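Side-chain contacts in acyl-CoA dehydrogenase family protein (Porphyromonas gingivalis, PDB 2OKU), which probably oxidises acyl-CoA thioesters with FAD as cofactor, the chain described being the C-terminal helical domain of the longer protein: residues R40-A45 with A73-G78; R7-G12 with R67-T72; E20-T25 with L81-N86; K35-R40 with V97-G102; E46-F51 with E107-Y112. One frame throughout, in Å; residues are numbered along the deposited sequence.

Contact 1: R40-A45 with A73-G78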
# COMPACT_ATOMS: atom_id res chain seq x y z
N ARG A 40 7.23 2.36 14.43
CA ARG A 40 6.47 3.40 15.13
C ARG A 40 4.98 3.35 14.76
O ARG A 40 4.13 3.49 15.64
CB ARG A 40 7.05 4.81 14.89
CG ARG A 40 8.39 5.03 15.62
CD ARG A 40 9.01 6.43 15.39
NE ARG A 40 8.07 7.54 15.63
CZ ARG A 40 7.84 8.15 16.80
NH1 ARG A 40 8.46 7.79 17.93
NH2 ARG A 40 6.95 9.15 16.84
N MSE A 41 4.67 3.17 13.47
CA MSE A 41 3.25 3.02 13.04
C MSE A 41 2.57 1.80 13.68
O MSE A 41 1.38 1.84 14.01
CB MSE A 41 3.14 2.92 11.51
CG MSE A 41 3.54 4.17 10.79
SE MSE A 41 3.57 3.92 8.87
CE MSE A 41 1.64 3.75 8.61
N THR A 42 3.34 0.72 13.85
CA THR A 42 2.83 -0.49 14.50
C THR A 42 2.52 -0.22 15.99
O THR A 42 1.42 -0.52 16.46
CB THR A 42 3.83 -1.66 14.34
OG1 THR A 42 4.17 -1.81 12.96
CG2 THR A 42 3.26 -2.98 14.88
N ASP A 43 3.46 0.38 16.70
CA ASP A 43 3.22 0.77 18.09
C ASP A 43 2.01 1.71 18.20
O ASP A 43 1.24 1.60 19.14
CB ASP A 43 4.43 1.46 18.71
CG ASP A 43 5.69 0.58 18.78
OD1 ASP A 43 5.61 -0.65 18.64
OD2 ASP A 43 6.78 1.17 18.97
N ARG A 44 1.88 2.66 17.27
CA ARG A 44 0.75 3.62 17.26
C ARG A 44 -0.59 2.90 17.09
O ARG A 44 -1.56 3.20 17.80
CB ARG A 44 0.91 4.64 16.13
CG ARG A 44 0.18 5.94 16.31
CD ARG A 44 1.23 7.02 16.54
NE ARG A 44 0.71 8.31 16.98
CZ ARG A 44 0.25 9.26 16.19
NH1 ARG A 44 0.17 9.08 14.88
NH2 ARG A 44 -0.15 10.41 16.75
N ALA A 45 -0.65 1.93 16.18
CA ALA A 45 -1.86 1.11 16.02
C ALA A 45 -2.22 0.34 17.31
O ALA A 45 -3.34 0.38 17.75
CB ALA A 45 -1.69 0.13 14.83
N ALA A 73 -4.17 -1.77 9.12
CA ALA A 73 -3.92 -1.93 7.69
C ALA A 73 -2.76 -1.03 7.23
O ALA A 73 -1.87 -1.46 6.47
CB ALA A 73 -5.20 -1.65 6.87
N HIS A 74 -2.74 0.22 7.68
CA HIS A 74 -1.66 1.14 7.27
C HIS A 74 -0.28 0.58 7.65
O HIS A 74 0.66 0.61 6.83
CB HIS A 74 -1.88 2.56 7.81
CG HIS A 74 -3.08 3.22 7.22
ND1 HIS A 74 -3.22 3.41 5.87
CD2 HIS A 74 -4.21 3.68 7.80
CE1 HIS A 74 -4.41 3.95 5.63
NE2 HIS A 74 -5.01 4.16 6.79
N ALA A 75 -0.16 0.07 8.87
CA ALA A 75 1.08 -0.56 9.31
C ALA A 75 1.44 -1.83 8.55
O ALA A 75 2.59 -1.99 8.16
CB ALA A 75 1.04 -0.84 10.84
N VAL A 76 0.47 -2.73 8.35
CA VAL A 76 0.70 -3.97 7.60
C VAL A 76 1.08 -3.68 6.17
O VAL A 76 2.14 -4.15 5.68
CB VAL A 76 -0.54 -4.89 7.63
CG1 VAL A 76 -0.35 -6.13 6.69
CG2 VAL A 76 -0.86 -5.31 9.10
N PHE A 77 0.26 -2.87 5.50
CA PHE A 77 0.47 -2.53 4.09
C PHE A 77 1.86 -1.95 3.91
O PHE A 77 2.57 -2.31 2.97
CB PHE A 77 -0.58 -1.52 3.63
CG PHE A 77 -1.96 -2.11 3.35
CD1 PHE A 77 -2.31 -3.42 3.68
CD2 PHE A 77 -2.94 -1.29 2.79
CE1 PHE A 77 -3.58 -3.91 3.40
CE2 PHE A 77 -4.22 -1.77 2.53
CZ PHE A 77 -4.55 -3.08 2.84
N GLY A 78 2.26 -1.06 4.82
CA GLY A 78 3.56 -0.39 4.74
C GLY A 78 4.70 -1.39 4.76
O GLY A 78 5.70 -1.28 4.00

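Contact 2: R7-G12 with R67-T72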
# COMPACT_ATOMS: atom_id res chain seq x y z
N ARG A 7 -11.71 -9.62 15.98
CA ARG A 7 -11.03 -10.12 17.17
C ARG A 7 -9.50 -10.23 17.00
O ARG A 7 -8.72 -10.00 17.93
CB ARG A 7 -11.61 -11.48 17.54
CG ARG A 7 -11.62 -11.71 18.96
CD ARG A 7 -12.04 -13.13 19.28
NE ARG A 7 -11.69 -13.48 20.65
CZ ARG A 7 -12.53 -13.35 21.68
NH1 ARG A 7 -13.78 -12.90 21.51
NH2 ARG A 7 -12.14 -13.70 22.90
N HIS A 8 -9.08 -10.59 15.79
CA HIS A 8 -7.65 -10.72 15.47
C HIS A 8 -6.95 -9.34 15.44
O HIS A 8 -5.78 -9.21 15.80
CB HIS A 8 -7.47 -11.50 14.15
CG HIS A 8 -8.02 -10.79 12.94
ND1 HIS A 8 -9.31 -10.31 12.87
CD2 HIS A 8 -7.45 -10.52 11.73
CE1 HIS A 8 -9.50 -9.75 11.68
NE2 HIS A 8 -8.39 -9.86 10.98
N ILE A 9 -7.70 -8.30 15.09
CA ILE A 9 -7.24 -6.90 15.15
C ILE A 9 -7.08 -6.40 16.59
O ILE A 9 -6.01 -5.88 16.96
CB ILE A 9 -8.22 -5.95 14.37
CG1 ILE A 9 -8.38 -6.42 12.92
CG2 ILE A 9 -7.80 -4.44 14.55
CD1 ILE A 9 -7.10 -6.44 12.08
N THR A 10 -8.10 -6.56 17.41
CA THR A 10 -8.01 -6.12 18.78
C THR A 10 -6.94 -6.91 19.54
O THR A 10 -6.23 -6.34 20.37
CB THR A 10 -9.36 -6.15 19.50
OG1 THR A 10 -9.97 -7.44 19.36
CG2 THR A 10 -10.28 -5.09 18.89
N THR A 11 -6.80 -8.20 19.23
CA THR A 11 -5.79 -9.02 19.89
C THR A 11 -4.37 -8.69 19.41
O THR A 11 -3.41 -8.76 20.19
CB THR A 11 -6.10 -10.53 19.80
OG1 THR A 11 -7.25 -10.79 20.60
CG2 THR A 11 -4.93 -11.38 20.33
N GLY A 12 -4.24 -8.30 18.16
CA GLY A 12 -2.98 -7.88 17.60
C GLY A 12 -2.20 -8.98 16.91
O GLY A 12 -0.98 -9.05 17.01
N ARG A 67 -12.20 1.81 12.02
CA ARG A 67 -10.99 2.67 12.17
C ARG A 67 -9.78 1.92 12.76
O ARG A 67 -8.64 2.15 12.35
CB ARG A 67 -11.31 3.91 13.01
CG ARG A 67 -12.13 4.89 12.26
CD ARG A 67 -12.52 6.06 13.14
NE ARG A 67 -13.52 6.76 12.41
CZ ARG A 67 -14.85 6.67 12.59
NH1 ARG A 67 -15.43 6.00 13.56
NH2 ARG A 67 -15.58 7.34 11.77
N LEU A 68 -10.04 1.02 13.69
CA LEU A 68 -8.96 0.22 14.26
C LEU A 68 -8.42 -0.76 13.23
O LEU A 68 -7.21 -0.99 13.19
CB LEU A 68 -9.43 -0.51 15.51
CG LEU A 68 -9.85 0.39 16.68
CD1 LEU A 68 -10.30 -0.49 17.85
CD2 LEU A 68 -8.72 1.37 17.09
N VAL A 69 -9.30 -1.35 12.41
CA VAL A 69 -8.87 -2.14 11.26
C VAL A 69 -7.98 -1.30 10.32
O VAL A 69 -6.86 -1.71 9.98
CB VAL A 69 -10.05 -2.74 10.47
CG1 VAL A 69 -9.52 -3.42 9.19
CG2 VAL A 69 -10.89 -3.72 11.31
N GLU A 70 -8.46 -0.13 9.91
CA GLU A 70 -7.69 0.76 9.04
C GLU A 70 -6.33 1.14 9.63
O GLU A 70 -5.33 1.14 8.92
CB GLU A 70 -8.47 2.02 8.76
CG GLU A 70 -9.68 1.80 7.89
CD GLU A 70 -10.43 3.12 7.71
OE1 GLU A 70 -9.75 4.15 7.36
OE2 GLU A 70 -11.66 3.10 7.91
N MSE A 71 -6.32 1.47 10.92
CA MSE A 71 -5.12 1.86 11.62
C MSE A 71 -4.08 0.73 11.50
O MSE A 71 -2.89 0.96 11.22
CB MSE A 71 -5.46 2.13 13.09
CG MSE A 71 -4.33 2.72 13.89
SE MSE A 71 -4.17 4.66 13.44
CE MSE A 71 -2.61 5.01 14.63
N THR A 72 -4.55 -0.50 11.66
CA THR A 72 -3.70 -1.66 11.50
C THR A 72 -3.24 -1.88 10.06
O THR A 72 -2.06 -2.20 9.83
CB THR A 72 -4.42 -2.94 12.06
OG1 THR A 72 -4.78 -2.72 13.44
CG2 THR A 72 -3.49 -4.15 11.95
O HOH W 1 -4.04 -4.92 15.18

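Contact 3: E20-T25 with L81-N86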
# COMPACT_ATOMS: atom_id res chain seq x y z
N GLU A 20 7.51 -10.11 14.89
CA GLU A 20 8.19 -11.40 14.94
C GLU A 20 8.77 -11.81 13.59
O GLU A 20 9.77 -12.53 13.55
CB GLU A 20 7.24 -12.49 15.52
CG GLU A 20 6.87 -12.22 16.98
CD GLU A 20 5.65 -13.03 17.53
OE1 GLU A 20 5.23 -14.05 16.94
OE2 GLU A 20 5.10 -12.61 18.58
N GLU A 21 8.18 -11.35 12.48
CA GLU A 21 8.65 -11.68 11.14
C GLU A 21 9.12 -10.46 10.35
O GLU A 21 10.30 -10.37 9.98
CB GLU A 21 7.57 -12.41 10.32
CG GLU A 21 8.06 -12.80 8.93
CD GLU A 21 7.02 -13.55 8.09
OE1 GLU A 21 6.04 -14.06 8.66
OE2 GLU A 21 7.22 -13.65 6.85
N TYR A 22 8.22 -9.53 10.06
CA TYR A 22 8.57 -8.47 9.11
C TYR A 22 9.68 -7.56 9.64
O TYR A 22 10.58 -7.15 8.89
CB TYR A 22 7.37 -7.64 8.72
CG TYR A 22 6.23 -8.37 8.08
CD1 TYR A 22 6.42 -9.52 7.32
CD2 TYR A 22 4.92 -7.90 8.22
CE1 TYR A 22 5.35 -10.18 6.73
CE2 TYR A 22 3.85 -8.55 7.62
CZ TYR A 22 4.07 -9.69 6.87
OH TYR A 22 3.00 -10.33 6.28
N GLN A 23 9.61 -7.21 10.92
CA GLN A 23 10.63 -6.35 11.51
C GLN A 23 11.98 -7.07 11.69
O GLN A 23 12.98 -6.42 12.03
CB GLN A 23 10.17 -5.78 12.85
CG GLN A 23 9.19 -4.58 12.71
CD GLN A 23 9.94 -3.31 12.32
OE1 GLN A 23 10.98 -3.02 12.89
NE2 GLN A 23 9.41 -2.55 11.35
N GLN A 24 12.01 -8.38 11.50
CA GLN A 24 13.26 -9.16 11.58
C GLN A 24 13.97 -9.27 10.23
O GLN A 24 15.04 -9.88 10.15
CB GLN A 24 12.97 -10.57 12.12
CG GLN A 24 12.22 -10.61 13.44
CD GLN A 24 12.94 -9.89 14.55
OE1 GLN A 24 14.17 -9.86 14.59
NE2 GLN A 24 12.16 -9.31 15.46
N THR A 25 13.36 -8.73 9.18
CA THR A 25 13.94 -8.71 7.86
C THR A 25 15.18 -7.85 7.88
O THR A 25 15.14 -6.72 8.35
CB THR A 25 12.99 -8.09 6.83
OG1 THR A 25 11.70 -8.68 6.97
CG2 THR A 25 13.50 -8.29 5.40
N LEU A 81 4.99 -3.22 1.38
CA LEU A 81 5.67 -2.36 0.42
C LEU A 81 7.18 -2.22 0.73
O LEU A 81 8.00 -2.23 -0.18
CB LEU A 81 4.96 -1.00 0.33
CG LEU A 81 3.47 -1.05 0.01
CD1 LEU A 81 2.97 0.43 -0.25
CD2 LEU A 81 3.13 -2.01 -1.14
N MSE A 82 7.53 -2.15 2.01
CA MSE A 82 8.94 -2.19 2.42
C MSE A 82 9.61 -3.47 1.90
O MSE A 82 10.73 -3.44 1.42
CB MSE A 82 9.07 -2.12 3.95
CG MSE A 82 10.37 -1.59 4.53
SE MSE A 82 10.90 -2.64 6.12
CE MSE A 82 11.21 -3.86 4.71
N LEU A 83 8.93 -4.61 2.03
CA LEU A 83 9.48 -5.88 1.56
C LEU A 83 9.66 -5.88 0.05
O LEU A 83 10.66 -6.37 -0.45
CB LEU A 83 8.60 -7.04 2.05
CG LEU A 83 8.57 -7.29 3.57
CD1 LEU A 83 7.54 -8.37 3.90
CD2 LEU A 83 9.92 -7.70 4.15
N ALA A 84 8.73 -5.26 -0.67
CA ALA A 84 8.88 -5.10 -2.12
C ALA A 84 10.11 -4.27 -2.48
O ALA A 84 10.86 -4.63 -3.40
CB ALA A 84 7.62 -4.50 -2.73
N ALA A 85 10.32 -3.16 -1.75
CA ALA A 85 11.48 -2.29 -1.97
C ALA A 85 12.79 -2.95 -1.54
O ALA A 85 13.84 -2.65 -2.10
CB ALA A 85 11.30 -0.94 -1.23
N ASN A 86 12.75 -3.83 -0.55
CA ASN A 86 13.93 -4.60 -0.17
C ASN A 86 14.34 -5.57 -1.29
O ASN A 86 15.53 -5.76 -1.58
CB ASN A 86 13.64 -5.36 1.13
CG ASN A 86 14.83 -6.15 1.63
OD1 ASN A 86 15.92 -5.61 1.82
ND2 ASN A 86 14.62 -7.45 1.87

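Contact 4: K35-R40 with V97-G102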
# COMPACT_ATOMS: atom_id res chain seq x y z
N LYS A 35 11.98 1.06 7.82
CA LYS A 35 11.72 -0.01 8.78
C LYS A 35 11.40 0.55 10.19
O LYS A 35 10.46 0.11 10.86
CB LYS A 35 12.91 -0.97 8.81
CG LYS A 35 12.76 -2.11 9.76
CD LYS A 35 13.88 -3.12 9.52
CE LYS A 35 13.85 -4.19 10.51
NZ LYS A 35 15.06 -5.05 10.45
N GLU A 36 12.17 1.55 10.62
CA GLU A 36 11.96 2.19 11.91
C GLU A 36 10.65 2.99 11.95
O GLU A 36 9.93 2.95 12.96
CB GLU A 36 13.16 3.07 12.27
CG GLU A 36 14.42 2.22 12.52
CD GLU A 36 15.72 3.02 12.67
OE1 GLU A 36 15.70 4.26 12.56
OE2 GLU A 36 16.77 2.36 12.89
N ALA A 37 10.32 3.68 10.86
CA ALA A 37 9.03 4.40 10.78
C ALA A 37 7.83 3.43 10.87
O ALA A 37 6.84 3.72 11.53
CB ALA A 37 8.95 5.20 9.49
N LEU A 38 7.95 2.28 10.20
CA LEU A 38 6.90 1.27 10.25
C LEU A 38 6.74 0.68 11.64
O LEU A 38 5.64 0.36 12.03
CB LEU A 38 7.18 0.15 9.25
CG LEU A 38 6.98 0.58 7.80
CD1 LEU A 38 7.63 -0.44 6.87
CD2 LEU A 38 5.52 0.76 7.49
N ALA A 39 7.85 0.52 12.37
CA ALA A 39 7.79 0.07 13.77
C ALA A 39 6.98 1.06 14.62
O ALA A 39 6.11 0.66 15.39
CB ALA A 39 9.20 -0.13 14.33
N ARG A 40 7.23 2.36 14.43
CA ARG A 40 6.47 3.40 15.13
C ARG A 40 4.98 3.35 14.76
O ARG A 40 4.13 3.49 15.64
CB ARG A 40 7.05 4.81 14.89
CG ARG A 40 8.39 5.03 15.62
CD ARG A 40 9.01 6.43 15.39
NE ARG A 40 8.07 7.54 15.63
CZ ARG A 40 7.84 8.15 16.80
NH1 ARG A 40 8.46 7.79 17.93
NH2 ARG A 40 6.95 9.15 16.84
N VAL A 97 6.90 7.23 -0.48
CA VAL A 97 5.73 8.08 -0.61
C VAL A 97 4.45 7.41 -0.06
O VAL A 97 3.64 8.07 0.63
CB VAL A 97 5.56 8.57 -2.07
CG1 VAL A 97 4.25 9.38 -2.23
CG2 VAL A 97 6.78 9.42 -2.46
N TYR A 98 4.26 6.12 -0.33
CA TYR A 98 3.16 5.37 0.28
C TYR A 98 3.26 5.40 1.82
O TYR A 98 2.25 5.48 2.48
CB TYR A 98 3.07 3.92 -0.22
CG TYR A 98 2.27 3.73 -1.52
CD1 TYR A 98 2.76 4.21 -2.75
CD2 TYR A 98 1.02 3.13 -1.51
CE1 TYR A 98 2.04 4.04 -3.91
CE2 TYR A 98 0.30 2.96 -2.66
CZ TYR A 98 0.81 3.40 -3.86
OH TYR A 98 0.04 3.24 -4.99
N LEU A 99 4.48 5.32 2.36
CA LEU A 99 4.68 5.47 3.83
C LEU A 99 4.08 6.77 4.37
O LEU A 99 3.44 6.77 5.41
CB LEU A 99 6.18 5.41 4.17
CG LEU A 99 6.60 5.73 5.62
CD1 LEU A 99 6.27 4.54 6.50
CD2 LEU A 99 8.09 6.06 5.73
N ARG A 100 4.27 7.87 3.63
CA ARG A 100 3.76 9.18 4.03
C ARG A 100 2.25 9.18 4.06
O ARG A 100 1.65 9.71 4.98
CB ARG A 100 4.24 10.27 3.05
CG ARG A 100 5.76 10.36 2.90
CD ARG A 100 6.43 10.32 4.26
NE ARG A 100 7.86 10.11 4.18
CZ ARG A 100 8.63 9.91 5.25
NH1 ARG A 100 8.10 9.89 6.46
NH2 ARG A 100 9.92 9.71 5.09
N TYR A 101 1.67 8.57 3.05
CA TYR A 101 0.22 8.38 2.97
C TYR A 101 -0.29 7.62 4.19
O TYR A 101 -1.21 8.08 4.85
CB TYR A 101 -0.13 7.64 1.70
CG TYR A 101 -1.60 7.36 1.53
CD1 TYR A 101 -2.48 8.33 1.09
CD2 TYR A 101 -2.12 6.11 1.83
CE1 TYR A 101 -3.86 8.06 0.94
CE2 TYR A 101 -3.46 5.84 1.71
CZ TYR A 101 -4.33 6.80 1.25
OH TYR A 101 -5.68 6.47 1.12
N GLY A 102 0.34 6.49 4.49
CA GLY A 102 -0.04 5.69 5.63
C GLY A 102 0.12 6.47 6.92
O GLY A 102 -0.73 6.41 7.80

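Contact 5: E46-F51 with E107-Y112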
# COMPACT_ATOMS: atom_id res chain seq x y z
N GLU A 46 -1.24 -0.34 17.91
CA GLU A 46 -1.44 -1.08 19.14
C GLU A 46 -1.94 -0.15 20.24
O GLU A 46 -2.84 -0.50 20.98
CB GLU A 46 -0.13 -1.76 19.58
CG GLU A 46 -0.21 -2.56 20.88
CD GLU A 46 1.10 -3.20 21.24
OE1 GLU A 46 2.09 -2.45 21.43
OE2 GLU A 46 1.15 -4.44 21.29
N ALA A 47 -1.31 1.02 20.35
CA ALA A 47 -1.65 1.97 21.41
C ALA A 47 -3.07 2.48 21.24
O ALA A 47 -3.80 2.60 22.21
CB ALA A 47 -0.67 3.14 21.45
N LEU A 48 -3.48 2.76 20.00
CA LEU A 48 -4.85 3.26 19.75
C LEU A 48 -5.90 2.18 20.03
O LEU A 48 -6.95 2.46 20.60
CB LEU A 48 -5.00 3.78 18.31
CG LEU A 48 -6.32 4.51 18.06
CD1 LEU A 48 -6.37 5.83 18.87
CD2 LEU A 48 -6.53 4.79 16.55
N ILE A 49 -5.60 0.94 19.65
CA ILE A 49 -6.49 -0.18 19.98
C ILE A 49 -6.67 -0.27 21.49
O ILE A 49 -7.81 -0.39 21.95
CB ILE A 49 -5.95 -1.51 19.41
CG1 ILE A 49 -6.06 -1.46 17.88
CG2 ILE A 49 -6.72 -2.74 20.02
CD1 ILE A 49 -5.22 -2.53 17.11
N ALA A 50 -5.56 -0.20 22.25
CA ALA A 50 -5.59 -0.20 23.73
C ALA A 50 -6.39 0.97 24.29
O ALA A 50 -7.16 0.79 25.24
CB ALA A 50 -4.17 -0.18 24.32
N PHE A 51 -6.20 2.15 23.72
CA PHE A 51 -6.97 3.33 24.11
C PHE A 51 -8.48 3.06 24.08
O PHE A 51 -9.21 3.45 25.01
CB PHE A 51 -6.60 4.55 23.25
CG PHE A 51 -7.51 5.73 23.45
CD1 PHE A 51 -7.26 6.64 24.47
CD2 PHE A 51 -8.62 5.91 22.65
CE1 PHE A 51 -8.11 7.74 24.68
CE2 PHE A 51 -9.46 6.99 22.84
CZ PHE A 51 -9.22 7.91 23.84
N GLU A 107 -2.56 9.30 11.35
CA GLU A 107 -2.65 10.47 12.19
C GLU A 107 -4.11 10.98 12.27
O GLU A 107 -4.61 11.30 13.33
CB GLU A 107 -1.72 11.56 11.68
CG GLU A 107 -1.74 12.86 12.45
CD GLU A 107 -1.59 12.75 13.97
OE1 GLU A 107 -0.77 11.96 14.46
OE2 GLU A 107 -2.27 13.53 14.68
N LYS A 108 -4.79 10.99 11.13
CA LYS A 108 -6.20 11.40 11.07
C LYS A 108 -7.08 10.49 11.96
O LYS A 108 -7.92 10.95 12.74
CB LYS A 108 -6.69 11.36 9.62
CG LYS A 108 -6.13 12.44 8.66
CD LYS A 108 -6.60 12.07 7.25
CE LYS A 108 -6.03 12.93 6.19
NZ LYS A 108 -6.54 12.55 4.85
N ILE A 109 -6.83 9.19 11.86
CA ILE A 109 -7.56 8.21 12.65
C ILE A 109 -7.25 8.38 14.13
O ILE A 109 -8.15 8.48 14.95
CB ILE A 109 -7.27 6.75 12.24
CG1 ILE A 109 -7.69 6.46 10.79
CG2 ILE A 109 -7.99 5.79 13.24
CD1 ILE A 109 -7.07 5.18 10.16
N ASP A 110 -5.96 8.41 14.48
CA ASP A 110 -5.55 8.56 15.88
C ASP A 110 -6.17 9.82 16.55
O ASP A 110 -6.70 9.74 17.64
CB ASP A 110 -4.02 8.64 15.94
CG ASP A 110 -3.51 8.58 17.36
OD1 ASP A 110 -3.54 7.50 17.93
OD2 ASP A 110 -3.10 9.63 17.87
N SER A 111 -6.08 10.96 15.87
CA SER A 111 -6.64 12.24 16.33
C SER A 111 -8.17 12.16 16.55
O SER A 111 -8.68 12.53 17.61
CB SER A 111 -6.26 13.33 15.32
OG SER A 111 -6.83 14.58 15.70
N TYR A 112 -8.88 11.63 15.56
CA TYR A 112 -10.32 11.45 15.64
C TYR A 112 -10.74 10.56 16.79
O TYR A 112 -11.58 10.93 17.59
CB TYR A 112 -10.89 10.89 14.32
CG TYR A 112 -12.39 10.61 14.48
CD1 TYR A 112 -13.32 11.62 14.26
CD2 TYR A 112 -12.84 9.37 14.86
CE1 TYR A 112 -14.70 11.40 14.41
CE2 TYR A 112 -14.22 9.12 15.01
CZ TYR A 112 -15.13 10.15 14.78
OH TYR A 112 -16.48 9.92 14.92

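Contact 1: R40-A45 with A73-G78
The carbonyl oxygen of His74 is met from two quarters: Gly78 N donates the helical hydrogen bond to His74 O at 3.1 Å, and the terminal methyl of Met41, a selenomethionine, lies with its CE 3.7 Å from the same His74 O. The Met41 chain is extended about CB–CG and bends about the CG–SE bond (chi3 70°), which carries CE across to the backbone and CB of His74. Beside this reach, Ala75 lies where the two backbones come nearest. Its CB lies 3.9 Å from Thr42 OG1 and 4.1 Å from Thr42 CA, so the methyl sits against the helix backbone itself. The Thr42 hydroxyl spends its polarity within its own helix, bonding to Leu38 O, and offers Ala75 only a van der Waals surface. The His74 ring turns away from Met41, and its ND1 is hydrogen-bonded to Tyr98 OH of the second subunit. With small side chains at Thr42 and Ala75, the CA atoms of these two residues come within 5.5 Å. The local axes pass 8.8 Å apart at 156°, a close antiparallel pairing of consecutive helices, 32-53 and 58-87, in an up-and-down four-helix bundle.

Contact 2: R7-G12 with R67-T72
With chi1 at -56°, Ile9 holds CG1 beside its backbone N and swings CG2 to the far side from that nitrogen, and the two branches thereby reach different residues of helix 58-87. CG1 meets Val69 CG2 at 4.0 Å, the side chains crossing at about a right angle. CG2 goes to the polar atoms, 3.6 Å from Thr72 OG1 and 3.8 Å from Leu68 O. The Thr72 rotamer, OG1 opposite its own carbonyl carbon, folds the hydroxyl back along the helix, where OG1 donates to Leu68 O at 3.0 Å. Leu68 O also accepts from Thr72 N, the two donors arriving from opposite faces of the carbonyl plane. A water sits between the segments and donates both to Ile9 O, at 2.8 Å, and to Thr72 OG1, at 2.9 Å. Helix 7-11 stops shortly afterwards in a Schellman motif with Gly12 at positive phi, and Phe91 of the second subunit packs on Val69. The chemistry is thus aliphatic contact plus one water bridge: Thr72 OG1 gives its proton to Leu68 O and accepts one from the water, so both capacities of this buried hydroxyl are used.

Contact 3: E20-T25 with L81-N86
Van der Waals touches come first, and Leu83 makes most of them with its two methyls spread towards different partners. CD1 goes to the Tyr22 ring, 3.8 Å from Tyr22 CD1 and slightly farther from CE1, approaching it obliquely while the two side chains stand at about a right angle. CD2 takes the other direction, to Thr25, lying 3.8 Å from Thr25 CG2. Thr25 CG2 also lies 3.8 Å from the amide nitrogen ND2 of Asn86, a touch of the same kind in which the side chains slide past one another in opposite directions. With CG carried away from the backbone N (chi1 -178°), Asn86 extends its amide as far as Thr25.

These side chains join the C-terminal part of helix 13-22 and the type I beta turn from Tyr22 to Thr25 to the late part of helix 58-87, in the up-and-down helical bundle; from the turn the chain goes on to helix 32-53.

Within the two segments, the side-chain hydrogen bond lies in the turn. Thr25 OG1 donates to Tyr22 O at 2.7 Å, with a C=O...donor angle of 123° and the hydroxyl tilted 32° from the carbonyl plane. Thr25 N reaches the same Tyr22 O at 3.2 Å and from the same face, so one residue grips the carbonyl twice. The bonded hydroxyl still borders the apolar patch, for Leu83 CD2 lies 3.5 Å from Thr25 OG1. Outside the two segments, Lys35 NZ donates to Thr25 O, and Gln23 NE2 is hydrogen-bonded to Lys35 O and to His79 NE2.

Contact 4: K35-R40 with V97-G102
Leu99 faces Ala37 and Leu38 of helix 32-53, and its side chain can be followed outwards from helix 92-115. CB points towards the other segment. The next bond sets CG opposite the backbone N (chi1 172°), which carries the fork of the side chain across to helix 32-53. CG itself stays behind its two methyls, and these make the contacts. CD1 lies 4.0 Å from Leu38 CD2 and 4.1 Å from Ala37 CB, in the angle between the two residues. CD2, across the contact, lies 4.0 Å from Ala37 CB, and within its own helix it sits over the face of the Arg100 guanidinium; both branches of the leucine thus rest on the single methyl of Ala37.

Leu38 starts out along its own helix rather than straight across, with CG beside the backbone N (chi1 -71°), and only its CD2 comes over to meet Leu99, the two leucines crossing at a slant. Its side chain also packs on His79 and Met82 of helix 58-87. Leu99 also touches Met34 and Met41 of helix 32-53; through Leu38 the apolar cluster extends to helix 58-87. Elsewhere on helix 92-115, Tyr98 and Tyr101 pack against the second subunit.

The nearest CA atoms, those of Leu38 and Leu99, are 8.0 Å apart, a gap bridged by side chains. Between the two segments every touch is carbon on carbon, at 4.0 Å or slightly more, which implies cohesion by dispersion and water exclusion, without a polar bond's directional preference.

Contact 5: E46-F51 with E107-Y112
Leu48 and Asp110 meet with matching first torsions: in each, CG stands opposite the backbone N, chi1 being -171° in both. For Leu48 this extends the side chain out to helix 92-115, and a chi2 of 67° divides its methyls between two residues. CD1 comes to the carboxylate, 3.4 Å from Asp110 OD1, while CD2 lies on the helix surface, 3.8 Å from Ile109 CG2 and 4.0 Å from Asp110 CA. The stem takes part too, since Leu48 CB is 4.0 Å from Asp110 OD1. One carboxylate oxygen is therefore lined along the leucine side chain.

Ile109 adopts the other kind of conformation, with CG1 beside its backbone N (chi1 -62°). That leaves CG2 as the branch met by Leu48 and sends the longer arm away from it; the two side chains cross at about a right angle. The charge of Asp110 is engaged elsewhere: OD1 forms a salt bridge with Arg114 NE one turn further on, and OD2 has a long, weak pairing with Arg44 NH2. These cationic partners would be expected to keep the buried acid ionised despite its apolar neighbour.

Val113 and Arg114 also pack on Leu48, and Met71 of helix 58-87 reaches it as well. Ile109 leans on Glu70, so the contact joins helices 32-53 and 92-115, which run in the same direction, along a seam bordered by helix 58-87.

In the fold
The centre of contact 1 lies about 3 Å from that of the chain, and this contact is the hub. The centre of contact 4 is about 7 Å from its own, with Met41 SE 3.7 Å from Leu99 CD1; contacts 2 and 5 follow at about 10 and 11 Å. Arg44 of contact 1 ties in contact 5 by a salt bridge, its NH2 2.8 Å from Glu107 OE1. Contacts 3 and 5 stand farthest apart, about 23 Å between centres on opposite sides of the chain's centre. Contacts 3 and 4 touch through Leu81 CD1 and Tyr98 CB, 3.5 Å apart. Contacts 1 to 4 also adjoin the second subunit, whereas contact 5 touches no other chain of the assembly.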